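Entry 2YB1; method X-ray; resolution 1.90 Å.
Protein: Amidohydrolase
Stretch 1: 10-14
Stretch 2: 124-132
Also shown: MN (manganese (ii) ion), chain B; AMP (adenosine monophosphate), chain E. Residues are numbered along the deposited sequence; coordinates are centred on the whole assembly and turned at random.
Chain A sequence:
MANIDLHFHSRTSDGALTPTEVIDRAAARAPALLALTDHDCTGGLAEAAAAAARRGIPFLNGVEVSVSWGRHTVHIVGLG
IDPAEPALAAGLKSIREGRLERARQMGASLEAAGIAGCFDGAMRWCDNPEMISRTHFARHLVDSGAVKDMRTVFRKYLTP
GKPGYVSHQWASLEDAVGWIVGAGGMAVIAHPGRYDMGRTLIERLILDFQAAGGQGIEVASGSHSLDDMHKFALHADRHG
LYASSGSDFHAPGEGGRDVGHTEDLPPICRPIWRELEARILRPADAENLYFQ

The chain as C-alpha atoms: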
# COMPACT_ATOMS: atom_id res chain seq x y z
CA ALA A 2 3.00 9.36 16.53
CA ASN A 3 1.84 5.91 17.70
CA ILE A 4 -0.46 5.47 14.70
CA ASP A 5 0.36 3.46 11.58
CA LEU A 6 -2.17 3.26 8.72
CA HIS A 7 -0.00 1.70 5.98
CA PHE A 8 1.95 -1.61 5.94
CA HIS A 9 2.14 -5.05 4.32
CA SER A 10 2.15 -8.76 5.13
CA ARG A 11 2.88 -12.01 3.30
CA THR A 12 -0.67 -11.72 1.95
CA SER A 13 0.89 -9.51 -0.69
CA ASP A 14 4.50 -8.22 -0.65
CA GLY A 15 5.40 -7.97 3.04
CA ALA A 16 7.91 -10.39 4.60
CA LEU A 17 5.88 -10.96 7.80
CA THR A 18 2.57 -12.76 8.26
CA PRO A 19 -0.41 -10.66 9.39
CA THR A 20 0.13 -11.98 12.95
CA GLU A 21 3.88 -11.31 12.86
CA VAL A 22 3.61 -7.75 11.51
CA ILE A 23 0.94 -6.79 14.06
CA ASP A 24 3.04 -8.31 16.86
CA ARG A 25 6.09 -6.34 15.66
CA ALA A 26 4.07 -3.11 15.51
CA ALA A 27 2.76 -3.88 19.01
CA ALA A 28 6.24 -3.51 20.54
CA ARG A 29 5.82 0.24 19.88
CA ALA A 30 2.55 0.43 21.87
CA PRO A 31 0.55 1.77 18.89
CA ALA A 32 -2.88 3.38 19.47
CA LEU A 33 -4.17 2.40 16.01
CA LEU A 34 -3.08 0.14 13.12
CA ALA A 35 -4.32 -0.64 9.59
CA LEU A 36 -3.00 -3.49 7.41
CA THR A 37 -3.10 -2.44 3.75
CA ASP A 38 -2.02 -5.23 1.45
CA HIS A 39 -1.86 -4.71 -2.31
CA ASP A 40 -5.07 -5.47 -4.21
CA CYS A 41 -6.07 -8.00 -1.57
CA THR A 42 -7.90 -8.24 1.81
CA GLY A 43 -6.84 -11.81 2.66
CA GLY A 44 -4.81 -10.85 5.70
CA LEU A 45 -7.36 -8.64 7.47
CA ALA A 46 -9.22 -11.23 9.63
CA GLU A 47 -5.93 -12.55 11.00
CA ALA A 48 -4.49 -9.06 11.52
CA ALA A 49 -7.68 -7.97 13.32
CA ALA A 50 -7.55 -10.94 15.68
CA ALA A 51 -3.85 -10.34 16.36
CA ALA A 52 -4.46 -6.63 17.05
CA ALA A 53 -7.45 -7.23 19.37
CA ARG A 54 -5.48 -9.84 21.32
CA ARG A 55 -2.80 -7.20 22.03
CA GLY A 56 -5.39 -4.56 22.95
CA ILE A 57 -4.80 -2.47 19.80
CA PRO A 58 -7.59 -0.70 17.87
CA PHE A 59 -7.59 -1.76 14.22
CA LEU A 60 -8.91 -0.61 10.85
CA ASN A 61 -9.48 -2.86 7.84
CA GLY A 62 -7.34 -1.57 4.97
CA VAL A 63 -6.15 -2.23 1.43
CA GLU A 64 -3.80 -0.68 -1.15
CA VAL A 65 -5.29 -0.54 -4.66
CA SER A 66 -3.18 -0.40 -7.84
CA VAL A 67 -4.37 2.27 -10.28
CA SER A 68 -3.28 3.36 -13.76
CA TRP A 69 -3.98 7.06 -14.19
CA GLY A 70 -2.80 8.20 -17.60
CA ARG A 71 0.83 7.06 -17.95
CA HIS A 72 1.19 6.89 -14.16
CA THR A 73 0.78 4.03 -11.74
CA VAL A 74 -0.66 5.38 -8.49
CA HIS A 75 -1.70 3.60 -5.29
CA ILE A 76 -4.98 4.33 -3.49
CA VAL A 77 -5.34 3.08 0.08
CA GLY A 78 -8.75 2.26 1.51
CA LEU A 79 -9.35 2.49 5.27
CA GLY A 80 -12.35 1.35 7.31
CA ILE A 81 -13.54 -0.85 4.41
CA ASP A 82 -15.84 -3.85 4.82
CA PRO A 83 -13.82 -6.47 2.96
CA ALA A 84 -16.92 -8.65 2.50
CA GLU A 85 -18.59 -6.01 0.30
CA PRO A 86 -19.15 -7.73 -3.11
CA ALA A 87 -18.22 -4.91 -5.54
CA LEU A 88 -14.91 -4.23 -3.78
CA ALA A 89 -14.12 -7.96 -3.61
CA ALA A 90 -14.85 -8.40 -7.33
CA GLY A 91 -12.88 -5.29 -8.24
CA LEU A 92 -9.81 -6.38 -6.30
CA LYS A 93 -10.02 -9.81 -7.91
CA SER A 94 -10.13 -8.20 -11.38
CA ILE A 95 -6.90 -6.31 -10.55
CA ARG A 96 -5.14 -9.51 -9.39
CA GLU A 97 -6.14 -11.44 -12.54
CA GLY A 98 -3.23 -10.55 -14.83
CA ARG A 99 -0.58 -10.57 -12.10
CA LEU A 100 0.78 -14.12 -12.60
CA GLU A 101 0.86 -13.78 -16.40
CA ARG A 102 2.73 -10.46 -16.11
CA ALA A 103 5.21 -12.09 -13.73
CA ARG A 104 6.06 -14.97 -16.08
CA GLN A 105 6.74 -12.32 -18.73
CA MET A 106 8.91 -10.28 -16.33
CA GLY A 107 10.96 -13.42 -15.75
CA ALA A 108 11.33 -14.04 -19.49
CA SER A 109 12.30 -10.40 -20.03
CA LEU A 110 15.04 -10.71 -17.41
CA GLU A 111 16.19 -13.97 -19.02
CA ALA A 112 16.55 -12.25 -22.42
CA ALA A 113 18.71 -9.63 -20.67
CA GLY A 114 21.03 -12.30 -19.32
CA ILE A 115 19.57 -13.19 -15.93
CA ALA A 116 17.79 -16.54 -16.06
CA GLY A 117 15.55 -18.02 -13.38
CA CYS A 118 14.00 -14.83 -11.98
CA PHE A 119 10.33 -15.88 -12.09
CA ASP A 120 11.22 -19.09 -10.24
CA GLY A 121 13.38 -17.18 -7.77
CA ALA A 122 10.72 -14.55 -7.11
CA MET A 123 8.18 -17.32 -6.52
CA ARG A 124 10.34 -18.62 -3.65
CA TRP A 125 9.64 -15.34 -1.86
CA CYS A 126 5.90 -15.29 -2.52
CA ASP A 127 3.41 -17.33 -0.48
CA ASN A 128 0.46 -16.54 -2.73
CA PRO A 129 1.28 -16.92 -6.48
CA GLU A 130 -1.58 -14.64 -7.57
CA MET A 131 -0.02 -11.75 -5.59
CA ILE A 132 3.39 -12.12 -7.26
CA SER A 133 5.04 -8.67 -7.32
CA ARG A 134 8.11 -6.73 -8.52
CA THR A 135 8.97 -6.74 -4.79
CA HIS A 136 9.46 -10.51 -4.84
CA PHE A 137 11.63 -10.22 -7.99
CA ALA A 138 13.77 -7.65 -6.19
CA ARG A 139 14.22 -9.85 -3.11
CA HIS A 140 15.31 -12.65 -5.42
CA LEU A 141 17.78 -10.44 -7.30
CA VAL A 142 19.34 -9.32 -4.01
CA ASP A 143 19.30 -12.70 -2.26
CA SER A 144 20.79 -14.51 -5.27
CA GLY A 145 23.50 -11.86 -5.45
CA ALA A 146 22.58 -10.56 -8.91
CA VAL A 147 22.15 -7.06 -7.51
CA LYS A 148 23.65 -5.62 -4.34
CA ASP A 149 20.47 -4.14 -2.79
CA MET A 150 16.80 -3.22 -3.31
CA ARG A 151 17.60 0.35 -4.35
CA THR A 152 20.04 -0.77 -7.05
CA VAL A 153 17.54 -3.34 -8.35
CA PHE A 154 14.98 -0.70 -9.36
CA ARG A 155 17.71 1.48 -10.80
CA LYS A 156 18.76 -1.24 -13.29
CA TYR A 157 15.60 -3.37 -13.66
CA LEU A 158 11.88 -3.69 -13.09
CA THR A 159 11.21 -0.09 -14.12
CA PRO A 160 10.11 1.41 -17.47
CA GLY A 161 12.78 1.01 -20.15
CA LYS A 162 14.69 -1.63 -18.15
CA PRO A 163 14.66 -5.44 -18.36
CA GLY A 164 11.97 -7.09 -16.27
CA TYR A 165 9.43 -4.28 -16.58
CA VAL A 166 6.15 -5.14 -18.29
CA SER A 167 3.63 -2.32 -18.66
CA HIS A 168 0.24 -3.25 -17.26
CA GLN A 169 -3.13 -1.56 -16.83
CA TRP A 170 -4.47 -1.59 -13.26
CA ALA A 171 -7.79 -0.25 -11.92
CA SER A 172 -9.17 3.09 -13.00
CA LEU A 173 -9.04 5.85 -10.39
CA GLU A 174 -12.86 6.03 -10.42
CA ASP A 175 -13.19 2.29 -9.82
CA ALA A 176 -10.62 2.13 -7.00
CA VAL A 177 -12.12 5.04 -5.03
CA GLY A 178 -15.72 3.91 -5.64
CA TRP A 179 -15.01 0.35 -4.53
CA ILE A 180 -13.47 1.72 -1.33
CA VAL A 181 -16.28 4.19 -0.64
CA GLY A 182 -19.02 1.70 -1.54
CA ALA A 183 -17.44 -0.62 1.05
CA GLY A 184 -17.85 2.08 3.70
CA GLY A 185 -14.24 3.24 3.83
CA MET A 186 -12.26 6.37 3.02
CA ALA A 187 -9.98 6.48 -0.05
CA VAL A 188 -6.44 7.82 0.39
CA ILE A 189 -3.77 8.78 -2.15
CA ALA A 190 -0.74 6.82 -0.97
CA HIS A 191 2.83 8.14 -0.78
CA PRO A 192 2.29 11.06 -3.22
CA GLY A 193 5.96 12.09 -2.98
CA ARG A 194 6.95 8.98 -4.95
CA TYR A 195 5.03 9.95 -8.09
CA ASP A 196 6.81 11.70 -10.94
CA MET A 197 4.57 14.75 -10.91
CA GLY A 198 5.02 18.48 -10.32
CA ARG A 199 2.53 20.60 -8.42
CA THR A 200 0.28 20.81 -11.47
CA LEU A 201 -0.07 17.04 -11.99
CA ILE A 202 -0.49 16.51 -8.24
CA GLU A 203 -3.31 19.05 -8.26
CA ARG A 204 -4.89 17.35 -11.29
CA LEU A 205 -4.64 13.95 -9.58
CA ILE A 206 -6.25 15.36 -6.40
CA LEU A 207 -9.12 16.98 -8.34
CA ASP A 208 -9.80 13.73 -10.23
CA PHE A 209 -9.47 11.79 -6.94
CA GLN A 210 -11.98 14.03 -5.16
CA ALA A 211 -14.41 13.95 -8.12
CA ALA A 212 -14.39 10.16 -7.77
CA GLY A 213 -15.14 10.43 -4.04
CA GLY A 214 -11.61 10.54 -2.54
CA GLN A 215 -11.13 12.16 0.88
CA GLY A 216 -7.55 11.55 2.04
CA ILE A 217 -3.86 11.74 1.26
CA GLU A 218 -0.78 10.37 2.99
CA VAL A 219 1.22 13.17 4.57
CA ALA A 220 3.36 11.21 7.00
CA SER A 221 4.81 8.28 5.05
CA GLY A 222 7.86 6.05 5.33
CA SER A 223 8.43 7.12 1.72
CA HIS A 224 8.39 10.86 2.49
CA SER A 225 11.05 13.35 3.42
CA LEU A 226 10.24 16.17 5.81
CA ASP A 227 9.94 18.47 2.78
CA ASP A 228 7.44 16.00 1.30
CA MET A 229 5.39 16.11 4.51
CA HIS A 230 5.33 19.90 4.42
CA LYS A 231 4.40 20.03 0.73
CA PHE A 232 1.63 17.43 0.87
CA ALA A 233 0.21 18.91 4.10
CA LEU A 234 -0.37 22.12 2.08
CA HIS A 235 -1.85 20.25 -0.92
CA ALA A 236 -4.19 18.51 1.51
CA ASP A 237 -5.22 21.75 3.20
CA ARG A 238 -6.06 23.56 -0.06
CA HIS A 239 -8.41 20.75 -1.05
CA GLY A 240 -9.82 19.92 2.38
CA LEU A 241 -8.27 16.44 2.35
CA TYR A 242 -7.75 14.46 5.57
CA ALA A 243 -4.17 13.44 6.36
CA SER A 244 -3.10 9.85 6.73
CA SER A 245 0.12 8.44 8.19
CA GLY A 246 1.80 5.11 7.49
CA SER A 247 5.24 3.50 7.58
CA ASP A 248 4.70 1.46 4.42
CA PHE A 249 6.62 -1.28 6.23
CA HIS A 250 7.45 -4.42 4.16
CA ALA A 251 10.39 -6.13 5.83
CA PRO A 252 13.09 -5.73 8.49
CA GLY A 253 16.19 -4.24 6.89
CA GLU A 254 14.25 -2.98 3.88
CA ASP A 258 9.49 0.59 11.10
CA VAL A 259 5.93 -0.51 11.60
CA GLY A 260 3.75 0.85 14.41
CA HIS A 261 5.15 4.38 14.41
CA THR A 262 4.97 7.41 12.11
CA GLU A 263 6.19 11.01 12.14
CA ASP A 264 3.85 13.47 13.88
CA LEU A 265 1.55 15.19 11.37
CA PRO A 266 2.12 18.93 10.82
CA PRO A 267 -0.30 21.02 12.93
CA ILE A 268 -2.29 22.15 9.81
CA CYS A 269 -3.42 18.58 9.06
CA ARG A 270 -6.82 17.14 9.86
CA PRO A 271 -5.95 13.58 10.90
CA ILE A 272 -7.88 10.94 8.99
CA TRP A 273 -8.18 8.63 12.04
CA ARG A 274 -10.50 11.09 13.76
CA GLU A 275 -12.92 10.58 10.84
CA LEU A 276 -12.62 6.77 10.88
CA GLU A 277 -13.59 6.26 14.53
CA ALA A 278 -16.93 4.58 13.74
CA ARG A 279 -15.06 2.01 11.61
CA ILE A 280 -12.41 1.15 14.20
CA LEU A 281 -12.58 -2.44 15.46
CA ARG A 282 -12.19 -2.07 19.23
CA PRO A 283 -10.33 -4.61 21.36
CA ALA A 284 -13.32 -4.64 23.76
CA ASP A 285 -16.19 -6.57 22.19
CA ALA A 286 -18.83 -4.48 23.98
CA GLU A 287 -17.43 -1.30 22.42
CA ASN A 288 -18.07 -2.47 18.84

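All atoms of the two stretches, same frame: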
# COMPACT_ATOMS: atom_id res chain seq x y z
N SER A 10 1.93 -7.44 4.55
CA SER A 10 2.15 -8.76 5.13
C SER A 10 2.41 -9.72 3.99
O SER A 10 2.37 -9.31 2.82
CB SER A 10 0.91 -9.21 5.91
OG SER A 10 -0.13 -9.60 5.03
N ARG A 11 2.65 -10.99 4.32
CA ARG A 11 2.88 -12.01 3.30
C ARG A 11 1.65 -12.24 2.42
O ARG A 11 1.74 -12.91 1.38
CB ARG A 11 3.37 -13.33 3.92
CG ARG A 11 4.73 -13.21 4.59
CD ARG A 11 5.23 -14.57 5.10
NE ARG A 11 5.75 -15.36 4.00
CZ ARG A 11 6.98 -15.22 3.49
NH1 ARG A 11 7.81 -14.31 4.01
NH2 ARG A 11 7.38 -15.98 2.47
N THR A 12 0.50 -11.69 2.82
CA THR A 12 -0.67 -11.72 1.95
C THR A 12 -0.35 -11.06 0.60
O THR A 12 -0.81 -11.53 -0.45
CB THR A 12 -1.92 -11.04 2.57
OG1 THR A 12 -2.29 -11.73 3.76
CG2 THR A 12 -3.11 -11.08 1.58
N SER A 13 0.41 -9.97 0.60
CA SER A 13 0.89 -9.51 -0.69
C SER A 13 2.42 -9.49 -0.82
O SER A 13 3.02 -10.53 -1.10
CB SER A 13 0.32 -8.13 -1.01
OG SER A 13 0.69 -7.14 -0.04
N ASP A 14 3.04 -8.34 -0.55
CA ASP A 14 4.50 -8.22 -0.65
C ASP A 14 5.32 -8.02 0.63
O ASP A 14 6.51 -7.73 0.55
CB ASP A 14 4.94 -7.32 -1.81
CG ASP A 14 4.66 -5.87 -1.56
OD1 ASP A 14 3.95 -5.58 -0.58
OD2 ASP A 14 5.15 -5.04 -2.34
N ARG A 124 9.84 -18.07 -4.91
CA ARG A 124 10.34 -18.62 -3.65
C ARG A 124 10.06 -17.66 -2.50
O ARG A 124 10.03 -18.06 -1.33
CB ARG A 124 11.85 -18.89 -3.75
CG ARG A 124 12.23 -20.29 -4.25
CD ARG A 124 11.63 -20.61 -5.61
NE ARG A 124 11.62 -22.05 -5.89
CZ ARG A 124 12.41 -22.66 -6.77
NH1 ARG A 124 13.29 -21.96 -7.49
NH2 ARG A 124 12.32 -23.97 -6.94
N TRP A 125 9.88 -16.39 -2.85
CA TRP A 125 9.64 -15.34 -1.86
C TRP A 125 8.16 -15.00 -1.67
O TRP A 125 7.80 -14.12 -0.88
CB TRP A 125 10.43 -14.08 -2.25
CG TRP A 125 11.89 -14.29 -2.13
CD1 TRP A 125 12.75 -14.76 -3.09
CD2 TRP A 125 12.69 -14.07 -0.96
NE1 TRP A 125 14.02 -14.84 -2.59
CE2 TRP A 125 14.02 -14.42 -1.29
CE3 TRP A 125 12.40 -13.61 0.32
CZ2 TRP A 125 15.06 -14.32 -0.37
CZ3 TRP A 125 13.45 -13.51 1.24
CH2 TRP A 125 14.75 -13.87 0.89
N CYS A 126 7.29 -15.69 -2.41
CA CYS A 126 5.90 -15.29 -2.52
C CYS A 126 4.99 -16.44 -2.11
O CYS A 126 4.95 -17.48 -2.77
CB CYS A 126 5.64 -14.83 -3.96
SG CYS A 126 3.95 -14.44 -4.39
N ASP A 127 4.25 -16.26 -1.02
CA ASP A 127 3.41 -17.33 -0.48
C ASP A 127 2.19 -17.57 -1.37
O ASP A 127 1.75 -18.71 -1.56
CB ASP A 127 2.94 -17.01 0.93
CG ASP A 127 4.03 -17.19 1.98
OD1 ASP A 127 5.15 -17.64 1.64
OD2 ASP A 127 3.74 -16.90 3.15
N ASN A 128 1.64 -16.48 -1.89
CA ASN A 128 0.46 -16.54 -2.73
C ASN A 128 0.78 -16.13 -4.16
O ASN A 128 0.92 -14.93 -4.44
CB ASN A 128 -0.61 -15.62 -2.13
CG ASN A 128 -0.80 -15.86 -0.63
OD1 ASN A 128 -1.41 -16.85 -0.23
ND2 ASN A 128 -0.25 -14.96 0.20
N PRO A 129 0.88 -17.11 -5.08
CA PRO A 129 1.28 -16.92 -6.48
C PRO A 129 0.53 -15.80 -7.20
O PRO A 129 1.14 -15.07 -8.00
CB PRO A 129 0.98 -18.28 -7.11
CG PRO A 129 1.20 -19.25 -5.98
CD PRO A 129 0.70 -18.54 -4.75
N GLU A 130 -0.76 -15.65 -6.91
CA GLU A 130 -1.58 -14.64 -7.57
C GLU A 130 -1.17 -13.21 -7.19
O GLU A 130 -1.51 -12.26 -7.90
CB GLU A 130 -3.06 -14.85 -7.23
CG GLU A 130 -3.56 -16.26 -7.53
CD GLU A 130 -4.04 -16.43 -8.96
OE1 GLU A 130 -3.84 -15.50 -9.78
OE2 GLU A 130 -4.63 -17.49 -9.27
N MET A 131 -0.47 -13.07 -6.07
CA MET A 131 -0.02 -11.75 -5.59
C MET A 131 1.41 -11.41 -6.01
O MET A 131 1.97 -10.41 -5.55
CB MET A 131 -0.17 -11.64 -4.07
CG MET A 131 -1.61 -11.62 -3.59
SD MET A 131 -2.65 -10.49 -4.53
CE MET A 131 -1.67 -9.02 -4.75
N ILE A 132 1.99 -12.26 -6.84
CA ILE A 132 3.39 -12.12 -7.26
C ILE A 132 3.70 -10.68 -7.73
O ILE A 132 2.97 -10.11 -8.54
CB ILE A 132 3.76 -13.17 -8.35
CG1 ILE A 132 5.24 -13.08 -8.74
CG2 ILE A 132 2.86 -13.04 -9.59
CD1 ILE A 132 6.22 -13.57 -7.68
MN MN B . 4.59 -3.01 -1.80
P AMP E . 3.96 -4.49 -8.64
O1P AMP E . 4.28 -3.52 -9.76
O2P AMP E . 2.64 -4.07 -8.04
O3P AMP E . 4.10 -5.91 -9.13
O5' AMP E . 5.13 -4.16 -7.61
C5' AMP E . 5.22 -2.89 -7.00
C4' AMP E . 5.91 -2.96 -5.66
O4' AMP E . 7.34 -3.00 -5.85
C3' AMP E . 5.68 -1.77 -4.74
O3' AMP E . 4.46 -1.86 -4.02
C2' AMP E . 6.92 -1.78 -3.85
O2' AMP E . 6.75 -2.69 -2.77
C1' AMP E . 7.99 -2.33 -4.79
N9 AMP E . 8.83 -1.26 -5.36
C8 AMP E . 8.56 -0.52 -6.46
N7 AMP E . 9.55 0.39 -6.67
C5 AMP E . 10.46 0.25 -5.69
C6 AMP E . 11.75 0.88 -5.32
N6 AMP E . 12.27 1.89 -6.06
N1 AMP E . 12.38 0.42 -4.22
C2 AMP E . 11.88 -0.58 -3.46
N3 AMP E . 10.72 -1.20 -3.74
C4 AMP E . 9.98 -0.84 -4.82
O HOH W 1 2.09 -13.52 -1.63
O HOH W 2 4.57 -13.92 0.63

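The two stretches form a small, mainly polar contact between irregular segments, fixed by a bidentate salt bridge at one end, bridged by two waters beside it, and closed by the side chain of a buried methionine at the other.

Neither segment offers a strand edge, and no direct backbone-to-backbone hydrogen bond joins them. Residues 10-13 form a turn in which Ser13 N bonds to Ser10 O (3.0 Å), while Thr12 N is held by Ser10 OG (3.1 Å). The second stretch runs as loop into a short 3-10 segment at 129-131, where Met131 N reaches back to Asn128 O (2.8 Å). Arg11 CA lies 6.5 Å from Asp127 CA, Thr12 CA 6.8 Å from Asn128 CA and Ser13 CA 5.5 Å from Met131 CA, so the chains advance in the same order along the contact. Together they bury 340 Å².

Arg11 contributes the largest covered area. Its CA-to-CB bond points toward the partner, and the side chain, m at chi1, t at chi2 and p at chi3, presents one edge of the guanidinium to the carboxylate of Asp127. Arg11 NE donates to Asp127 OD2 at 2.7 Å and Arg11 NH2 to Asp127 OD1 at 2.9 Å, with N-H...O angles of 160° and 162°. Two nearly linear bonds thus match both carboxylate oxygens to two neighbouring N-H groups, adding directional hydrogen bonding to the attraction of opposite charges.

Next to this pair, the carbonyl of Arg11 serves as a shared acceptor. Water 2 donates to Arg11 O (3.1 Å) and accepts from Asp127 N (2.9 Å); water 1 lies 3.1 Å from Arg11 O, within donating reach, and accepts from Asn128 N (3.0 Å). The two waters therefore sit between one carbonyl and consecutive backbone amides, filling the gap that the chain separation leaves. The side chain of Asn128 also turns toward this site, with its ND2 3.1 Å from Arg11 O.

At the other end the contact becomes less polar. Met131, m at all three chi angles, projects toward the first stretch and packs along its backbone: Met131 CG comes within 3.2 Å of Thr12 O, and Met131 CB lies 4.1 Å from Ser13 CA. Its terminal methyl, CE, also reaches 4.3 Å from Ser13 CB. The CA-to-CB bond of Thr12 points away, so its contribution comes through its backbone.

Beyond the contact, Asp14 OD2 binds the manganese ion at 2.2 Å, placing the first stretch at the metal site that also holds AMP.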